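Local coordinates for protein oxidoreductase YdhF (Escherichia coli, PDB 1OG6) that binds NADPH and probably works as an oxidoreductase of the aldo/keto reductase family, built on an alpha/beta barrel, at residues H73-R77 with M78-S82; R227-L230 with A231-E235. All coordinates share one frame; numbering follows the deposited sequence.

Contact 1: residues H73-R77 with M78-S82; sequences HLRER and MEIVS
Arg-75 reaches forward along the chain to Met-78 and Ile-80, where the loop after helix 60-69 runs into strand 79-87 of the aldo/keto reductase alpha/beta barrel. Arg-75 NH2 meets the backbone O of Met-78 at the guanidinium edge and in its plane; the separation is 2.9 Å, but an N-H...O angle of 123° makes this bond weak. Ile-80 supplies the packing: its CG1 lies 3.9 Å above the centre of one guanidinium face, while its CD1 comes within 3.6 Å of Arg-75 NE. The chain bends at chi2 (68°), which turns the end of the side chain back to the strand although CB points away from it. The same guanidinium is gripped from further out, NE by a hydrogen bond to Thr-119 OG1 and NH1 by a salt bridge to Asp-123, whose OD2 also accepts the backbone N of Ile-80. With an alanine in place of Arg-75, the Asp-123 carboxylate would probably lose its charged mate and Ile-80 the group lying over it. On the backbone, Met-78 N donates to Arg-75 O at 3.1 Å and 161°, closing the turn ahead of the strand. The side chain of Met-78 packs on Phe-64 and Leu-68 of helix 60-69; nearer the turn, its CG sits 3.4 Å from Arg-75 O.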
ATOM      1  N   HIS C  73     -20.061 -41.777  -6.203  1.00 43.94           N
ATOM      2  CA  HIS C  73     -19.951 -41.451  -7.619  1.00 44.42           C
ATOM      3  C   HIS C  73     -19.898 -39.940  -7.808  1.00 43.97           C
ATOM      4  O   HIS C  73     -19.814 -39.441  -8.934  1.00 43.92           O
ATOM      5  CB  HIS C  73     -21.134 -42.031  -8.401  1.00 46.27           C
ATOM      6  CG  HIS C  73     -22.475 -41.638  -7.863  1.00 48.86           C
ATOM      7  ND1 HIS C  73     -22.936 -42.056  -6.632  1.00 49.92           N
ATOM      8  CD2 HIS C  73     -23.469 -40.891  -8.403  1.00 50.15           C
ATOM      9  CE1 HIS C  73     -24.156 -41.584  -6.439  1.00 50.81           C
ATOM     10  NE2 HIS C  73     -24.503 -40.875  -7.498  1.00 50.80           N
ATOM     11  N   LEU C  74     -19.917 -39.219  -6.690  1.00 42.69           N
ATOM     12  CA  LEU C  74     -19.903 -37.767  -6.707  1.00 40.58           C
ATOM     13  C   LEU C  74     -18.533 -37.105  -6.773  1.00 40.70           C
ATOM     14  O   LEU C  74     -18.306 -36.256  -7.626  1.00 41.81           O
ATOM     15  CB  LEU C  74     -20.659 -37.229  -5.490  1.00 37.78           C
ATOM     16  CG  LEU C  74     -22.132 -37.620  -5.360  1.00 35.44           C
ATOM     17  CD1 LEU C  74     -22.738 -36.880  -4.179  1.00 34.05           C
ATOM     18  CD2 LEU C  74     -22.890 -37.291  -6.643  1.00 33.93           C
ATOM     19  N   ARG C  75     -17.616 -37.490  -5.893  1.00 40.30           N
ATOM     20  CA  ARG C  75     -16.296 -36.864  -5.869  1.00 40.66           C
ATOM     21  C   ARG C  75     -15.718 -36.404  -7.206  1.00 40.32           C
ATOM     22  O   ARG C  75     -15.344 -35.243  -7.338  1.00 40.50           O
ATOM     23  CB  ARG C  75     -15.269 -37.766  -5.182  1.00 41.71           C
ATOM     24  CG  ARG C  75     -13.884 -37.103  -5.004  1.00 41.55           C
ATOM     25  CD  ARG C  75     -13.907 -35.936  -4.001  1.00 40.22           C
ATOM     26  NE  ARG C  75     -12.645 -35.194  -3.957  1.00 40.02           N
ATOM     27  CZ  ARG C  75     -12.291 -34.237  -4.815  1.00 40.10           C
ATOM     28  NH1 ARG C  75     -11.117 -33.629  -4.691  1.00 38.17           N
ATOM     29  NH2 ARG C  75     -13.115 -33.873  -5.790  1.00 39.66           N
ATOM     30  N   GLU C  76     -15.634 -37.290  -8.194  1.00 39.92           N
ATOM     31  CA  GLU C  76     -15.057 -36.896  -9.481  1.00 40.30           C
ATOM     32  C   GLU C  76     -15.779 -35.724 -10.139  1.00 38.39           C
ATOM     33  O   GLU C  76     -15.208 -35.011 -10.962  1.00 37.53           O
ATOM     34  CB  GLU C  76     -15.051 -38.065 -10.474  1.00 42.75           C
ATOM     35  CG  GLU C  76     -15.004 -39.451  -9.873  1.00 47.29           C
ATOM     36  CD  GLU C  76     -16.390 -40.028  -9.652  1.00 49.84           C
ATOM     37  OE1 GLU C  76     -17.186 -40.051 -10.618  1.00 50.25           O
ATOM     38  OE2 GLU C  76     -16.677 -40.463  -8.514  1.00 51.65           O
ATOM     39  N   ARG C  77     -17.035 -35.525  -9.772  1.00 37.34           N
ATOM     40  CA  ARG C  77     -17.836 -34.462 -10.356  1.00 36.55           C
ATOM     41  C   ARG C  77     -17.699 -33.090  -9.718  1.00 35.05           C
ATOM     42  O   ARG C  77     -18.405 -32.161 -10.102  1.00 35.10           O
ATOM     43  CB  ARG C  77     -19.307 -34.860 -10.325  1.00 37.47           C
ATOM     44  CG  ARG C  77     -19.612 -36.139 -11.059  1.00 39.46           C
ATOM     45  CD  ARG C  77     -21.103 -36.356 -11.070  1.00 42.23           C
ATOM     46  NE  ARG C  77     -21.791 -35.241 -11.709  1.00 43.88           N
ATOM     47  CZ  ARG C  77     -23.097 -35.022 -11.620  1.00 45.59           C
ATOM     48  NH1 ARG C  77     -23.863 -35.843 -10.912  1.00 46.77           N
ATOM     49  NH2 ARG C  77     -23.640 -33.984 -12.243  1.00 46.09           N
ATOM     50  N   MET C  78     -16.797 -32.945  -8.757  1.00 33.90           N
ATOM     51  CA  MET C  78     -16.644 -31.664  -8.079  1.00 32.04           C
ATOM     52  C   MET C  78     -15.213 -31.323  -7.710  1.00 30.94           C
ATOM     53  O   MET C  78     -14.304 -32.148  -7.816  1.00 31.41           O
ATOM     54  CB  MET C  78     -17.489 -31.665  -6.810  1.00 32.11           C
ATOM     55  CG  MET C  78     -17.156 -32.821  -5.888  1.00 33.17           C
ATOM     56  SD  MET C  78     -18.354 -33.077  -4.576  1.00 35.98           S
ATOM     57  CE  MET C  78     -17.275 -33.046  -3.170  1.00 32.40           C
ATOM     58  N   GLU C  79     -15.028 -30.082  -7.287  1.00 28.65           N
ATOM     59  CA  GLU C  79     -13.733 -29.603  -6.853  1.00 27.09           C
ATOM     60  C   GLU C  79     -13.949 -29.247  -5.395  1.00 26.15           C
ATOM     61  O   GLU C  79     -14.901 -28.545  -5.063  1.00 26.72           O
ATOM     62  CB  GLU C  79     -13.306 -28.354  -7.628  1.00 25.45           C
ATOM     63  CG  GLU C  79     -13.175 -28.544  -9.123  1.00 26.09           C
ATOM     64  CD  GLU C  79     -14.475 -28.312  -9.862  1.00 26.96           C
ATOM     65  OE1 GLU C  79     -14.491 -28.436 -11.102  1.00 26.79           O
ATOM     66  OE2 GLU C  79     -15.483 -27.998  -9.203  1.00 28.55           O
ATOM     67  N   ILE C  80     -13.087 -29.741  -4.517  1.00 25.32           N
ATOM     68  CA  ILE C  80     -13.225 -29.443  -3.106  1.00 23.28           C
ATOM     69  C   ILE C  80     -12.203 -28.391  -2.703  1.00 23.89           C
ATOM     70  O   ILE C  80     -11.015 -28.493  -3.015  1.00 22.49           O
ATOM     71  CB  ILE C  80     -13.079 -30.726  -2.257  1.00 20.56           C
ATOM     72  CG1 ILE C  80     -14.223 -31.680  -2.595  1.00 19.79           C
ATOM     73  CG2 ILE C  80     -13.129 -30.403  -0.789  1.00 19.67           C
ATOM     74  CD1 ILE C  80     -14.288 -32.909  -1.736  1.00 18.53           C
ATOM     75  N   VAL C  81     -12.696 -27.353  -2.040  1.00 24.47           N
ATOM     76  CA  VAL C  81     -11.866 -26.255  -1.571  1.00 24.41           C
ATOM     77  C   VAL C  81     -11.986 -26.234  -0.057  1.00 24.94           C
ATOM     78  O   VAL C  81     -13.081 -26.359   0.489  1.00 24.90           O
ATOM     79  CB  VAL C  81     -12.367 -24.896  -2.121  1.00 23.10           C
ATOM     80  CG1 VAL C  81     -11.564 -23.769  -1.522  1.00 23.58           C
ATOM     81  CG2 VAL C  81     -12.263 -24.866  -3.620  1.00 21.31           C
ATOM     82  N   SER C  82     -10.869 -26.089   0.633  1.00 24.75           N
ATOM     83  CA  SER C  82     -10.925 -26.046   2.077  1.00 26.51           C
ATOM     84  C   SER C  82      -9.816 -25.146   2.567  1.00 29.16           C
ATOM     85  O   SER C  82      -8.938 -24.754   1.799  1.00 29.10           O
ATOM     86  CB  SER C  82     -10.775 -27.447   2.665  1.00 26.34           C
ATOM     87  OG  SER C  82     -11.227 -27.477   4.007  1.00 25.17           O
TER

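Contact 2: residues R227-L230 with A231-E235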
ATOM      1  N   ARG C 227     -31.735  -1.656  -1.351  1.00 29.17           N
ATOM      2  CA  ARG C 227     -32.696  -2.658  -1.784  1.00 28.22           C
ATOM      3  C   ARG C 227     -33.739  -2.035  -2.698  1.00 28.16           C
ATOM      4  O   ARG C 227     -34.364  -2.724  -3.504  1.00 27.30           O
ATOM      5  CB  ARG C 227     -33.373  -3.297  -0.581  1.00 29.13           C
ATOM      6  CG  ARG C 227     -32.626  -4.492  -0.048  1.00 31.37           C
ATOM      7  CD  ARG C 227     -33.216  -4.950   1.260  1.00 32.26           C
ATOM      8  NE  ARG C 227     -33.116  -3.899   2.261  1.00 35.00           N
ATOM      9  CZ  ARG C 227     -33.391  -4.063   3.546  1.00 35.91           C
ATOM     10  NH1 ARG C 227     -33.787  -5.246   3.991  1.00 37.73           N
ATOM     11  NH2 ARG C 227     -33.271  -3.046   4.383  1.00 36.93           N
ATOM     12  N   ASP C 228     -33.925  -0.726  -2.572  1.00 28.27           N
ATOM     13  CA  ASP C 228     -34.884  -0.024  -3.409  1.00 26.98           C
ATOM     14  C   ASP C 228     -34.267   0.112  -4.779  1.00 26.07           C
ATOM     15  O   ASP C 228     -34.927  -0.115  -5.786  1.00 25.15           O
ATOM     16  CB  ASP C 228     -35.189   1.358  -2.843  1.00 26.71           C
ATOM     17  CG  ASP C 228     -35.986   1.297  -1.560  1.00 27.02           C
ATOM     18  OD1 ASP C 228     -36.241   2.364  -0.973  1.00 27.51           O
ATOM     19  OD2 ASP C 228     -36.364   0.186  -1.133  1.00 27.51           O
ATOM     20  N   GLU C 229     -32.988   0.477  -4.804  1.00 26.68           N
ATOM     21  CA  GLU C 229     -32.270   0.642  -6.061  1.00 26.57           C
ATOM     22  C   GLU C 229     -32.166  -0.693  -6.764  1.00 26.60           C
ATOM     23  O   GLU C 229     -32.421  -0.796  -7.961  1.00 27.26           O
ATOM     24  CB  GLU C 229     -30.878   1.197  -5.813  1.00 26.76           C
ATOM     25  CG  GLU C 229     -30.135   1.486  -7.080  1.00 29.67           C
ATOM     26  CD  GLU C 229     -30.967   2.291  -8.059  1.00 33.02           C
ATOM     27  OE1 GLU C 229     -31.383   3.418  -7.721  1.00 33.44           O
ATOM     28  OE2 GLU C 229     -31.208   1.794  -9.178  1.00 36.81           O
ATOM     29  N   LEU C 230     -31.797  -1.722  -6.015  1.00 26.12           N
ATOM     30  CA  LEU C 230     -31.687  -3.051  -6.586  1.00 25.66           C
ATOM     31  C   LEU C 230     -33.005  -3.471  -7.215  1.00 25.84           C
ATOM     32  O   LEU C 230     -33.021  -4.015  -8.311  1.00 26.45           O
ATOM     33  CB  LEU C 230     -31.278  -4.053  -5.516  1.00 24.64           C
ATOM     34  CG  LEU C 230     -29.834  -3.924  -5.042  1.00 24.17           C
ATOM     35  CD1 LEU C 230     -29.576  -4.931  -3.950  1.00 25.16           C
ATOM     36  CD2 LEU C 230     -28.888  -4.153  -6.196  1.00 24.83           C
ATOM     37  N   ALA C 231     -34.112  -3.212  -6.532  1.00 26.29           N
ATOM     38  CA  ALA C 231     -35.421  -3.580  -7.064  1.00 25.75           C
ATOM     39  C   ALA C 231     -35.681  -2.877  -8.388  1.00 26.56           C
ATOM     40  O   ALA C 231     -36.211  -3.484  -9.318  1.00 26.43           O
ATOM     41  CB  ALA C 231     -36.502  -3.231  -6.079  1.00 25.32           C
ATOM     42  N   VAL C 232     -35.312  -1.595  -8.466  1.00 26.63           N
ATOM     43  CA  VAL C 232     -35.496  -0.818  -9.688  1.00 24.74           C
ATOM     44  C   VAL C 232     -34.726  -1.490 -10.802  1.00 26.81           C
ATOM     45  O   VAL C 232     -35.311  -1.916 -11.803  1.00 29.33           O
ATOM     46  CB  VAL C 232     -34.954   0.605  -9.554  1.00 22.05           C
ATOM     47  CG1 VAL C 232     -34.981   1.294 -10.892  1.00 19.04           C
ATOM     48  CG2 VAL C 232     -35.777   1.377  -8.566  1.00 22.13           C
ATOM     49  N   VAL C 233     -33.409  -1.588 -10.631  1.00 25.93           N
ATOM     50  CA  VAL C 233     -32.575  -2.217 -11.647  1.00 25.79           C
ATOM     51  C   VAL C 233     -33.102  -3.615 -11.990  1.00 26.28           C
ATOM     52  O   VAL C 233     -33.085  -4.020 -13.149  1.00 26.52           O
ATOM     53  CB  VAL C 233     -31.098  -2.322 -11.186  1.00 24.58           C
ATOM     54  CG1 VAL C 233     -30.283  -3.042 -12.231  1.00 23.80           C
ATOM     55  CG2 VAL C 233     -30.519  -0.941 -10.962  1.00 24.80           C
ATOM     56  N   ALA C 234     -33.585  -4.339 -10.983  1.00 26.46           N
ATOM     57  CA  ALA C 234     -34.099  -5.685 -11.189  1.00 26.73           C
ATOM     58  C   ALA C 234     -35.137  -5.689 -12.291  1.00 28.41           C
ATOM     59  O   ALA C 234     -35.201  -6.618 -13.088  1.00 28.93           O
ATOM     60  CB  ALA C 234     -34.702  -6.217  -9.910  1.00 24.72           C
ATOM     61  N   GLU C 235     -35.949  -4.641 -12.342  1.00 30.52           N
ATOM     62  CA  GLU C 235     -36.988  -4.543 -13.356  1.00 31.28           C
ATOM     63  C   GLU C 235     -36.379  -4.216 -14.706  1.00 29.86           C
ATOM     64  O   GLU C 235     -36.868  -4.674 -15.734  1.00 30.04           O
ATOM     65  CB  GLU C 235     -38.001  -3.468 -12.974  1.00 34.67           C
ATOM     66  CG  GLU C 235     -39.163  -3.363 -13.940  1.00 40.37           C
ATOM     67  CD  GLU C 235     -40.050  -2.167 -13.657  1.00 44.19           C
ATOM     68  OE1 GLU C 235     -40.696  -2.149 -12.589  1.00 47.42           O
ATOM     69  OE2 GLU C 235     -40.098  -1.243 -14.500  1.00 44.99           O
TER
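Glu-229 and Val-233 meet one turn apart on helix 224-237, an alpha-helix of the aldo/keto reductase fold, and the contact is a run of i to i+4 bonds with side chains laid over it. Four backbone amides, those of Ala-231, Val-232, Val-233 and Ala-234, donate to the carbonyls of Arg-227, Asp-228, Glu-229 and Leu-230. The straightest of the four joins Val-233 N to Glu-229 O, 3.0 Å long with an N-H...O angle of 167°.

The tightly packed side faces other helices. Leu-230 is buried against Ile-242, Val-245 and Val-246 of helix 242-251 and also touches Ile-288 of helix 282-293, while Ala-234 adds its small side chain against Val-245. Next to this, Val-233 packs on Gln-284 and Arg-287. Glu-229 has CG anti to its backbone N (chi1 -176°) and a bend at chi2, which together carry the carboxylate forward along the helix. There it crosses the side chain of Val-233, with Glu-229 OE2 3.3 Å from Val-233 CG2. The same OE2 forms a salt bridge with Arg-287 NH1, tying the two helices together by charge at the margin of the apolar packing.

The solvent side is looser. Asp-228, Ala-231 and Val-232 are exposed. The last two rest on backbone oxygens of the preceding turn, and Val-232 CB also comes near Glu-229 OE2, at 3.9 Å. Ala-231 CB lies 3.4 Å from Arg-227 O, and Val-232 CG2 lies 3.3 Å from Asp-228 O.

How the contacts relate
Contact 1 and contact 2 are separate local arrangements in one aldo/keto reductase chain: their centres are 36 Å apart, their nearest atoms about 26 Å, and contact 1 comes wholly earlier in the chain than contact 2. Contact 1 is nearer the middle, its centre 15 Å from that of the chain against 26 Å for contact 2. Their relation to the cofactor differs too. The side chain of Ile-80 in contact 1 is about 10 Å from that of Tyr-55, the probable proton donor, and about 11 Å from bound NADP. In contact 2 the side chain of Arg-227 lies about 9 Å from NADP and about 5 Å from that of the NADP-binding Phe-218.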